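Local atomic coordinates of ESSC (Geobacillus thermodenitrificans, PDB entry 5FWH), a protein that forms the N-terminal forkhead-associated region of EssC, an FtsK/SpoIIIE-type ATPase component of the bacterial type VII secretion apparatus. Residues 39-43 against 44-48; 142-146 against 147-151. All blocks are in the same frame, centred on the assembly; numbering follows the deposited sequence.

Both contacts are local turns in an all-beta chain, and both are partly buried. The centre of contact 1 lies about 22 Å, and that of contact 2 about 11 Å, from the centre of the chain; the two contact centres are about 25 Å apart. They hold different elements. Residues 39-48 turn from a loop into the strand 46-50, and the contact rests on an aromatic pair and one weak backbone bond. Residues 142-151 form a hairpin at the margin of another sheet. There three backbone hydrogen bonds join the two arms, with a phenylalanine and two leucines beside them. The nearest atoms of the two contacts are about 12 Å apart.

Contact 1. Residues 39-43 against 44-48; sequences FSFRN and GYIQI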
loop_
_atom_site.group_PDB
_atom_site.type_symbol
_atom_site.label_atom_id
_atom_site.label_comp_id
_atom_site.label_asym_id
_atom_site.label_seq_id
_atom_site.Cartn_x
_atom_site.Cartn_y
_atom_site.Cartn_z
ATOM N N PHE A 39 5.895 -10.059 17.179
ATOM C CA PHE A 39 6.383 -9.039 18.121
ATOM C C PHE A 39 5.863 -9.248 19.577
ATOM O O PHE A 39 4.746 -9.765 19.777
ATOM C CB PHE A 39 5.928 -7.674 17.654
ATOM C CG PHE A 39 6.694 -7.110 16.485
ATOM C CD1 PHE A 39 7.340 -7.920 15.523
ATOM C CD2 PHE A 39 6.754 -5.736 16.331
ATOM C CE1 PHE A 39 8.022 -7.356 14.453
ATOM C CE2 PHE A 39 7.444 -5.170 15.260
ATOM C CZ PHE A 39 8.079 -5.975 14.322
ATOM N N SER A 40 6.660 -8.782 20.548
ATOM C CA SER A 40 6.428 -8.793 22.018
ATOM C C SER A 40 5.435 -7.737 22.557
ATOM O O SER A 40 4.637 -7.996 23.474
ATOM C CB SER A 40 7.796 -8.500 22.719
ATOM O OG SER A 40 8.381 -7.185 22.388
ATOM N N PHE A 41 5.603 -6.512 22.039
ATOM C CA PHE A 41 4.934 -5.310 22.514
ATOM C C PHE A 41 5.194 -5.085 24.029
ATOM O O PHE A 41 4.280 -4.707 24.785
ATOM C CB PHE A 41 3.421 -5.352 22.169
ATOM C CG PHE A 41 3.141 -5.358 20.696
ATOM C CD1 PHE A 41 3.204 -4.173 19.967
ATOM C CD2 PHE A 41 2.879 -6.538 20.043
ATOM C CE1 PHE A 41 2.979 -4.171 18.611
ATOM C CE2 PHE A 41 2.658 -6.555 18.700
ATOM C CZ PHE A 41 2.704 -5.374 17.973
ATOM N N ARG A 42 6.443 -5.295 24.443
ATOM C CA ARG A 42 6.823 -5.064 25.821
ATOM C C ARG A 42 6.792 -3.570 26.189
ATOM O O ARG A 42 6.507 -3.233 27.308
ATOM C CB ARG A 42 8.164 -5.677 26.133
ATOM C CG ARG A 42 8.165 -6.341 27.502
ATOM C CD ARG A 42 9.520 -6.962 27.847
ATOM N NE ARG A 42 10.074 -7.636 26.673
ATOM C CZ ARG A 42 9.642 -8.797 26.182
ATOM N NH1 ARG A 42 8.654 -9.485 26.771
ATOM N NH2 ARG A 42 10.215 -9.287 25.084
ATOM N N ASN A 43 7.031 -2.670 25.250
ATOM C CA ASN A 43 6.652 -1.255 25.515
ATOM C C ASN A 43 5.185 -0.904 25.069
ATOM O O ASN A 43 4.918 0.159 24.504
ATOM C CB ASN A 43 7.744 -0.207 25.072
ATOM C CG ASN A 43 8.269 -0.381 23.624
ATOM O OD1 ASN A 43 7.663 -1.044 22.779
ATOM N ND2 ASN A 43 9.424 0.263 23.337
ATOM N N GLY A 44 4.214 -1.781 25.335
ATOM C CA GLY A 44 2.823 -1.404 25.047
ATOM C C GLY A 44 2.380 -1.842 23.670
ATOM O O GLY A 44 3.185 -2.021 22.765
ATOM N N TYR A 45 1.083 -2.099 23.521
ATOM C CA TYR A 45 0.516 -2.259 22.230
ATOM C C TYR A 45 0.518 -0.849 21.600
ATOM O O TYR A 45 0.907 0.169 22.259
ATOM C CB TYR A 45 -0.891 -2.924 22.310
ATOM C CG TYR A 45 -0.903 -4.295 23.022
ATOM C CD1 TYR A 45 0.034 -5.291 22.702
ATOM C CD2 TYR A 45 -1.842 -4.598 24.034
ATOM C CE1 TYR A 45 0.052 -6.511 23.360
ATOM C CE2 TYR A 45 -1.834 -5.846 24.696
ATOM C CZ TYR A 45 -0.894 -6.806 24.361
ATOM O OH TYR A 45 -0.874 -8.064 25.000
ATOM N N ILE A 46 0.174 -0.772 20.314
ATOM C CA ILE A 46 0.063 0.479 19.638
ATOM C C ILE A 46 -1.344 0.793 19.509
ATOM O O ILE A 46 -2.140 -0.051 19.044
ATOM C CB ILE A 46 0.764 0.468 18.279
ATOM C CG1 ILE A 46 2.254 0.042 18.407
ATOM C CG2 ILE A 46 0.698 1.854 17.613
ATOM C CD1 ILE A 46 3.054 0.878 19.422
ATOM N N GLN A 47 -1.691 1.994 19.974
ATOM C CA GLN A 47 -3.049 2.504 19.864
ATOM C C GLN A 47 -3.067 3.587 18.828
ATOM O O GLN A 47 -2.235 4.505 18.864
ATOM C CB GLN A 47 -3.544 3.092 21.211
ATOM C CG GLN A 47 -3.500 2.204 22.467
ATOM C CD GLN A 47 -2.136 2.096 23.145
ATOM O OE1 GLN A 47 -1.505 3.097 23.583
ATOM N NE2 GLN A 47 -1.687 0.881 23.282
ATOM N N ILE A 48 -4.030 3.502 17.943
ATOM C CA ILE A 48 -4.318 4.524 16.952
ATOM C C ILE A 48 -5.737 4.994 17.210
ATOM O O ILE A 48 -6.631 4.180 17.255
ATOM C CB ILE A 48 -4.239 3.956 15.502
ATOM C CG1 ILE A 48 -3.001 3.097 15.305
ATOM C CG2 ILE A 48 -4.240 5.065 14.482
ATOM C CD1 ILE A 48 -1.680 3.844 15.355
#
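Phe41 and Tyr45 meet in a local aromatic contact across a tight turn, where the loop after strand 34-35 leads into strand 46-50. The two rings form an offset edge-to-face pair. The edge of Tyr45 is directed toward the face of Phe41, with centroids 5.8 Å apart and planes at 63°. The closest touch comes at the root of the phenylalanine. Tyr45 CD1 lies 3.4 Å from Phe41 CB and 3.7 Å from Phe41 CG, and CG sits in the plane of the tyrosine ring. The two side chains cross at about a right angle.

Phe41 CG stands anti to its carbonyl carbon (chi1 -64°), which sets the ring alongside Gly44 O. At the edge of this ring, near its plane, lie Gly44 O and Ile46 CG1. Ile46 CG1 makes an apolar contact with Phe41 CE1 at 4.3 Å. Gly44 O is 3.5 Å from Phe41 CD1.

The backbone between them is a type I turn from Phe41 to Gly44. Gly44 N donates to Phe41 O at 3.0 Å, but the bond is weak, with 129° at the hydrogen. Ahead of it, Arg42 N makes a second weak bond, to Ser40 OG. Gly44, which ends the turn, has a positive phi.

Phe41 is buried and also touches Val79 and Met84. Tyr45 OH is hydrogen-bonded to Gln29, and its ring meets His32 edge to face. Beyond the turn, Ile46 pairs through its backbone with Ile26. The arrangement is a type I beta turn at the mouth of a strand, in one of the loops that join strands in the beta sandwich of a forkhead-associated domain.

Contact 2. Residues 142-146 against 147-151; sequences LFLNG and VQLSD
The ring of Phe143 lies obliquely against the backbone of the opposing strand, at Val147 C and Gln148 N. Phe143 CD2 is 3.4 Å from Gln148 N, and CE2 is 3.8 Å from Gln148 CB. The ring and the Gln148 amide are turned 43° apart. A chi1 of -54° puts Phe143 CG beside its own backbone N, with the ring against Gln148. The Gln148 chain runs out extended, and its CG passes Leu142 O.

Phe143 and Gln148 are a non-hydrogen-bonded antiparallel pair, and both side chains leave the same face of the sheet. Leu144 and Val147 form the neighbouring hydrogen-bonded pair, with side chains on the other face. Leu144 N donates to Val147 O at 3.0 Å, and Val147 N returns a bond to Leu144 O at 3.2 Å. A third bond runs from Leu149 N to Leu142 O at 3.0 Å. That oxygen also receives a CA-H...O contact from Gln148 CA.

Next to this bond, Leu142 and Leu149 meet branch to branch, CD2 to CD2 at 3.7 Å. Both also touch Val134 of strand 131-136.

Asn145 and Gly146 fill the corners of the turn, both with positive phi, as a type I' turn requires. On the outer sides, Phe143 bonds by its backbone to Leu162, while Gly146 and Gln148 bond to Cys12 and Thr10, so the hairpin also reaches the N-terminal part of the chain. The whole is a beta hairpin with a two-residue loop, Asn145-Gly146, closed by a type I' turn from Leu144 to Val147.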
loop_
_atom_site.group_PDB
_atom_site.type_symbol
_atom_site.label_atom_id
_atom_site.label_comp_id
_atom_site.label_asym_id
_atom_site.label_seq_id
_atom_site.Cartn_x
_atom_site.Cartn_y
_atom_site.Cartn_z
ATOM N N LEU A 142 8.124 -3.465 -2.225
ATOM C CA LEU A 142 6.845 -3.750 -2.892
ATOM C C LEU A 142 6.216 -5.055 -2.393
ATOM O O LEU A 142 6.979 -6.073 -2.221
ATOM C CB LEU A 142 7.139 -3.863 -4.373
ATOM C CG LEU A 142 5.958 -4.101 -5.269
ATOM C CD1 LEU A 142 4.952 -2.965 -5.237
ATOM C CD2 LEU A 142 6.507 -4.282 -6.667
ATOM N N PHE A 143 4.899 -5.087 -2.172
ATOM C CA PHE A 143 4.311 -6.285 -1.536
ATOM C C PHE A 143 3.257 -6.948 -2.420
ATOM O O PHE A 143 2.385 -6.304 -2.991
ATOM C CB PHE A 143 3.756 -5.973 -0.128
ATOM C CG PHE A 143 4.800 -5.322 0.801
ATOM C CD1 PHE A 143 5.140 -3.990 0.641
ATOM C CD2 PHE A 143 5.469 -6.062 1.746
ATOM C CE1 PHE A 143 6.120 -3.362 1.488
ATOM C CE2 PHE A 143 6.452 -5.500 2.559
ATOM C CZ PHE A 143 6.821 -4.149 2.418
ATOM N N LEU A 144 3.341 -8.259 -2.538
ATOM C CA LEU A 144 2.352 -9.050 -3.327
ATOM C C LEU A 144 1.560 -9.815 -2.361
ATOM O O LEU A 144 2.117 -10.700 -1.709
ATOM C CB LEU A 144 3.056 -10.014 -4.268
ATOM C CG LEU A 144 2.199 -11.030 -5.007
ATOM C CD1 LEU A 144 1.238 -10.280 -5.901
ATOM C CD2 LEU A 144 3.130 -11.999 -5.788
ATOM N N ASN A 145 0.293 -9.454 -2.241
ATOM C CA ASN A 145 -0.611 -10.023 -1.244
ATOM C C ASN A 145 -0.010 -9.922 0.177
ATOM O O ASN A 145 0.047 -10.895 0.893
ATOM C CB ASN A 145 -0.975 -11.492 -1.630
ATOM C CG ASN A 145 -1.581 -11.612 -3.052
ATOM O OD1 ASN A 145 -1.203 -12.484 -3.832
ATOM N ND2 ASN A 145 -2.490 -10.712 -3.385
ATOM N N GLY A 146 0.569 -8.763 0.543
ATOM C CA GLY A 146 1.149 -8.629 1.878
ATOM C C GLY A 146 2.581 -9.092 2.127
ATOM O O GLY A 146 3.074 -8.895 3.230
ATOM N N VAL A 147 3.236 -9.700 1.150
ATOM C CA VAL A 147 4.556 -10.265 1.319
ATOM C C VAL A 147 5.588 -9.610 0.381
ATOM O O VAL A 147 5.431 -9.587 -0.859
ATOM C CB VAL A 147 4.576 -11.775 0.989
ATOM C CG1 VAL A 147 5.972 -12.354 1.326
ATOM C CG2 VAL A 147 3.479 -12.497 1.778
ATOM N N GLN A 148 6.690 -9.125 0.956
ATOM C CA GLN A 148 7.684 -8.444 0.132
ATOM C C GLN A 148 8.213 -9.302 -1.008
ATOM O O GLN A 148 8.455 -10.461 -0.825
ATOM C CB GLN A 148 8.827 -7.944 0.985
ATOM C CG GLN A 148 9.749 -6.993 0.228
ATOM C CD GLN A 148 10.751 -6.344 1.130
ATOM O OE1 GLN A 148 10.750 -6.586 2.334
ATOM N NE2 GLN A 148 11.610 -5.492 0.565
ATOM N N LEU A 149 8.363 -8.747 -2.192
ATOM C CA LEU A 149 8.853 -9.494 -3.334
ATOM C C LEU A 149 10.350 -9.413 -3.339
ATOM O O LEU A 149 10.871 -8.332 -3.209
ATOM C CB LEU A 149 8.415 -8.866 -4.649
ATOM C CG LEU A 149 7.036 -9.041 -5.225
ATOM C CD1 LEU A 149 6.024 -8.920 -4.118
ATOM C CD2 LEU A 149 6.779 -7.929 -6.236
ATOM N N SER A 150 11.045 -10.528 -3.535
ATOM C CA SER A 150 12.502 -10.487 -3.686
ATOM C C SER A 150 12.964 -10.785 -5.108
ATOM O O SER A 150 14.135 -10.646 -5.399
ATOM C CB SER A 150 13.143 -11.470 -2.727
ATOM O OG SER A 150 12.709 -12.795 -3.006
ATOM N N ASP A 151 12.070 -11.234 -5.981
ATOM C CA ASP A 151 12.389 -11.422 -7.404
ATOM C C ASP A 151 11.113 -11.319 -8.237
ATOM O O ASP A 151 10.017 -11.112 -7.685
ATOM C CB ASP A 151 13.112 -12.761 -7.642
ATOM C CG ASP A 151 12.356 -13.954 -7.082
ATOM O OD1 ASP A 151 11.183 -14.132 -7.433
ATOM O OD2 ASP A 151 12.945 -14.729 -6.292
#